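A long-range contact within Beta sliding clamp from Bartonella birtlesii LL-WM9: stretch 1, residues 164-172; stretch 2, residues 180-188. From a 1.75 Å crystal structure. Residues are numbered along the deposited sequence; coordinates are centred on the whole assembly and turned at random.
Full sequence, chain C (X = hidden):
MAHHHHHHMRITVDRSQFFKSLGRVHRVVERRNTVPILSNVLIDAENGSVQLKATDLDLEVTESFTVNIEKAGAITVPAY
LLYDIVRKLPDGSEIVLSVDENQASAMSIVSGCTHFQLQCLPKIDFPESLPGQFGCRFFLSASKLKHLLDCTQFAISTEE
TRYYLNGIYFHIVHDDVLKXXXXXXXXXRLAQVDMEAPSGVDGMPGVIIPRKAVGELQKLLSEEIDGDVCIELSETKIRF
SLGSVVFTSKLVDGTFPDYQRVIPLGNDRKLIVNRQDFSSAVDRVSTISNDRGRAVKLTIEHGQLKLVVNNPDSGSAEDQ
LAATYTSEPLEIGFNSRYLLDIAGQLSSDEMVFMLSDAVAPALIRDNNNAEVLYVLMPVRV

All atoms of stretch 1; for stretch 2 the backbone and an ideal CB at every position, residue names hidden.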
# COMPACT_ATOMS: atom_id res chain seq x y z
N TYR C 164 26.86 4.69 14.07
CA TYR C 164 27.01 6.14 14.20
C TYR C 164 26.89 6.86 12.88
O TYR C 164 27.05 8.08 12.85
CB TYR C 164 28.32 6.54 14.91
CG TYR C 164 29.61 5.94 14.40
CD1 TYR C 164 30.20 6.39 13.22
CD2 TYR C 164 30.28 4.97 15.15
CE1 TYR C 164 31.41 5.84 12.77
CE2 TYR C 164 31.47 4.42 14.71
CZ TYR C 164 32.03 4.86 13.53
OH TYR C 164 33.23 4.31 13.11
N LEU C 165 26.63 6.13 11.78
CA LEU C 165 26.14 6.73 10.55
C LEU C 165 24.62 6.76 10.50
O LEU C 165 24.06 7.31 9.56
CB LEU C 165 26.67 5.98 9.32
CG LEU C 165 28.19 5.99 9.09
CD1 LEU C 165 28.49 5.51 7.68
CD2 LEU C 165 28.76 7.37 9.29
N ASN C 166 23.93 6.17 11.48
CA ASN C 166 22.47 6.09 11.47
C ASN C 166 21.86 7.35 12.10
O ASN C 166 21.06 7.29 13.02
CB ASN C 166 21.99 4.84 12.21
CG ASN C 166 21.96 3.59 11.31
OD1 ASN C 166 20.90 2.97 11.11
ND2 ASN C 166 23.11 3.23 10.75
N GLY C 167 22.27 8.49 11.58
CA GLY C 167 21.75 9.75 12.09
C GLY C 167 22.40 10.88 11.33
O GLY C 167 23.11 10.65 10.35
N ILE C 168 22.17 12.10 11.80
CA ILE C 168 22.68 13.30 11.14
C ILE C 168 23.67 13.97 12.07
O ILE C 168 23.39 14.16 13.25
CB ILE C 168 21.55 14.27 10.77
CG1 ILE C 168 20.65 13.68 9.70
CG2 ILE C 168 22.14 15.63 10.31
CD1 ILE C 168 19.47 14.61 9.34
N TYR C 169 24.83 14.34 11.53
CA TYR C 169 25.84 15.01 12.34
C TYR C 169 25.54 16.50 12.31
O TYR C 169 25.71 17.15 11.28
CB TYR C 169 27.24 14.71 11.80
CG TYR C 169 28.37 15.30 12.62
CD1 TYR C 169 28.39 15.19 14.01
CD2 TYR C 169 29.42 15.99 12.00
CE1 TYR C 169 29.44 15.75 14.77
CE2 TYR C 169 30.46 16.53 12.76
CZ TYR C 169 30.46 16.40 14.13
OH TYR C 169 31.47 16.93 14.88
N PHE C 170 25.15 17.04 13.48
CA PHE C 170 24.62 18.39 13.67
C PHE C 170 25.72 19.15 14.40
O PHE C 170 26.03 18.81 15.54
CB PHE C 170 23.35 18.23 14.51
CG PHE C 170 22.53 19.49 14.76
CD1 PHE C 170 21.54 19.87 13.87
CD2 PHE C 170 22.61 20.15 15.97
CE1 PHE C 170 20.73 20.96 14.14
CE2 PHE C 170 21.79 21.26 16.24
CZ PHE C 170 20.86 21.65 15.31
N HIS C 171 26.36 20.12 13.73
CA HIS C 171 27.59 20.69 14.27
C HIS C 171 27.84 22.09 13.73
O HIS C 171 27.24 22.52 12.74
CB HIS C 171 28.79 19.76 13.97
CG HIS C 171 29.10 19.59 12.51
ND1 HIS C 171 28.25 18.98 11.62
CD2 HIS C 171 30.21 19.93 11.78
CE1 HIS C 171 28.80 18.94 10.42
NE2 HIS C 171 29.99 19.51 10.49
N ILE C 172 28.77 22.80 14.39
CA ILE C 172 29.16 24.16 14.04
C ILE C 172 30.45 24.12 13.24
O ILE C 172 31.36 23.33 13.54
CB ILE C 172 29.34 25.01 15.31
CG1 ILE C 172 28.01 25.12 16.06
CG2 ILE C 172 29.88 26.39 14.98
CD1 ILE C 172 26.85 25.49 15.18
N UNK C 180 26.03 26.70 10.97
CA UNK C 180 25.43 25.48 11.49
C UNK C 180 25.30 24.52 10.33
O UNK C 180 24.74 24.89 9.29
CB UNK C 180 24.08 25.74 12.15
N UNK C 181 25.83 23.31 10.48
CA UNK C 181 25.91 22.36 9.38
C UNK C 181 25.29 21.04 9.79
O UNK C 181 25.40 20.61 10.95
CB UNK C 181 27.36 22.16 8.94
N UNK C 182 24.62 20.40 8.85
CA UNK C 182 24.14 19.04 9.00
C UNK C 182 24.76 18.21 7.89
O UNK C 182 24.75 18.65 6.74
CB UNK C 182 22.61 18.97 8.96
N UNK C 183 25.29 17.04 8.26
CA UNK C 183 25.85 16.08 7.31
C UNK C 183 25.23 14.71 7.58
O UNK C 183 25.09 14.28 8.73
CB UNK C 183 27.38 16.02 7.42
N UNK C 184 24.89 14.01 6.50
CA UNK C 184 24.48 12.62 6.61
C UNK C 184 25.16 11.82 5.51
O UNK C 184 25.36 12.31 4.40
CB UNK C 184 22.96 12.48 6.53
N UNK C 185 25.47 10.58 5.82
CA UNK C 185 26.06 9.72 4.81
C UNK C 185 25.76 8.27 5.16
O UNK C 185 25.55 7.92 6.32
CB UNK C 185 27.57 9.96 4.70
N UNK C 186 25.75 7.43 4.13
CA UNK C 186 25.67 5.99 4.30
C UNK C 186 26.91 5.29 3.75
O UNK C 186 26.89 4.07 3.57
CB UNK C 186 24.41 5.45 3.62
N UNK C 187 27.98 6.04 3.48
CA UNK C 187 29.19 5.50 2.91
C UNK C 187 29.21 5.50 1.39
O UNK C 187 30.26 5.18 0.80
CB UNK C 187 29.40 4.07 3.42
N UNK C 188 28.09 5.84 0.75
CA UNK C 188 28.02 5.88 -0.71
C UNK C 188 27.53 7.25 -1.17
O UNK C 188 28.09 7.81 -2.11
CB UNK C 188 27.10 4.78 -1.24

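The two strands run antiparallel, and the visible backbone fixes the register before any side chain is known. Position 181 pairs with His171 and position 183 with Tyr169, each pair closed by two hydrogen bonds; positions 180 and 182 face Ile172 and Phe170 across non-hydrogen-bonded pairs. The side chains therefore alternate between the face of Phe170 and Ile172 and the face of Tyr169 and His171.

At position 180 the ideal CB lies 4.1 Å from Ile172 CD1, on the face that also carries the Phe170 ring. Leucine, isoleucine, valine or methionine would suit this apolar setting. The residue is Leu180, with chi1 t and chi2 p. Its CD1 sits over one face of the Phe170 ring, 4.1 Å from the ring centroid in a CH-pi contact, and also lies 3.9 Å from Ile172 CD1, so one methyl serves both neighbours.

Position 181 turns to the other face, beside the imidazole of His171. Its backbone is committed: the amide N donates to His171 O at 2.8 Å, and its O accepts from His171 N at 3.0 Å. A side chain with a methylene to lay on the imidazole would fit, whether it ends apolar or polar. Arg181 supplies that stem. CB packs over one face of the ring, CG comes to 3.5 Å from His171 CE1, and the chain, t at chi1 and chi2 and turned to m at chi3, leads its guanidinium away to partners elsewhere in the structure. The ring is steadied within its own strand, where His171 ND1 donates to Tyr169 O at 3.1 Å.

At position 182 the ideal CB is already 3.6 Å from Ile168 CG2, with Phe170 CD1 5.1 Å away. Apolar side chains are favoured, and a branched one long enough to reach the ring is attractive. Leu182 keeps its CB against Ile168 CG2 and brings CD1 to 3.8 Å from Phe170 CD1, approaching the ring obliquely.

Position 183 is anchored by its O, which accepts from Tyr169 N at 2.8 Å, and by its N, which donates to Tyr169 O at 3.1 Å. Its CB points to the His171 face, 4.4 Å from CE1 of that ring, so valine, isoleucine or threonine would be reasonable. Val183 places CG2 3.9 Å from His171 CE1, at the edge of the imidazole.

At position 184 CB points sideways, 4.1 Å from Ile168 CG1. A small apolar residue suffices, though this view does not exclude larger ones. Ala184 makes that contact with its methyl.

Position 185 also points sideways, 5.4 Å from Leu165 CD2, leaving room for a beta-branched residue. Thr185 sets CG2 4.0 Å from Leu165 CD2. A water bridges the backbones: its O accepts from Thr185 N at 2.8 Å and lies within hydrogen-bonding reach of Gly167 O at 2.7 Å and Leu165 O at 2.9 Å.

Position 186 points away, leaving the choice open; Asp186 OD1 accepts from the backbone N of position 188 at 2.9 Å. Position 187, at phi 89°, would jam a CB against the preceding carbonyl, and Gly187 answers that. Position 188 is out of reach, and His188 makes no contact with stretch 1.

Stretch 2 180-188: LRLVATDGH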
# COMPACT_ATOMS: atom_id res chain seq x y z
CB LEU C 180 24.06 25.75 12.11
CG LEU C 180 23.21 24.51 12.43
CD1 LEU C 180 23.82 23.67 13.54
CD2 LEU C 180 21.79 24.98 12.82
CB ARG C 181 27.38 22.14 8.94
CG ARG C 181 27.58 21.07 7.88
CD ARG C 181 29.07 21.08 7.46
NE ARG C 181 29.42 22.22 6.60
CZ ARG C 181 30.66 22.50 6.21
NH1 ARG C 181 31.68 21.75 6.63
NH2 ARG C 181 30.89 23.54 5.41
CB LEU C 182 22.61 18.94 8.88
CG LEU C 182 21.77 19.45 10.05
CD1 LEU C 182 21.91 20.93 10.22
CD2 LEU C 182 20.31 19.09 9.78
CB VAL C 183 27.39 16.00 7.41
CG1 VAL C 183 27.92 14.83 6.53
CG2 VAL C 183 28.03 17.31 6.95
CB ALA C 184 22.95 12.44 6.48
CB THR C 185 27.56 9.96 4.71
OG1 THR C 185 28.11 9.16 3.65
CG2 THR C 185 28.24 9.56 6.00
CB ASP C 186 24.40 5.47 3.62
CG ASP C 186 24.39 5.68 2.11
OD1 ASP C 186 25.37 6.23 1.55
OD2 ASP C 186 23.39 5.29 1.49
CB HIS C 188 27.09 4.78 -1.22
CG HIS C 188 27.61 3.42 -0.92
ND1 HIS C 188 27.14 2.65 0.12
CD2 HIS C 188 28.61 2.71 -1.49
CE1 HIS C 188 27.80 1.51 0.16
NE2 HIS C 188 28.70 1.52 -0.81
O HOH W 1 25.00 9.86 8.53
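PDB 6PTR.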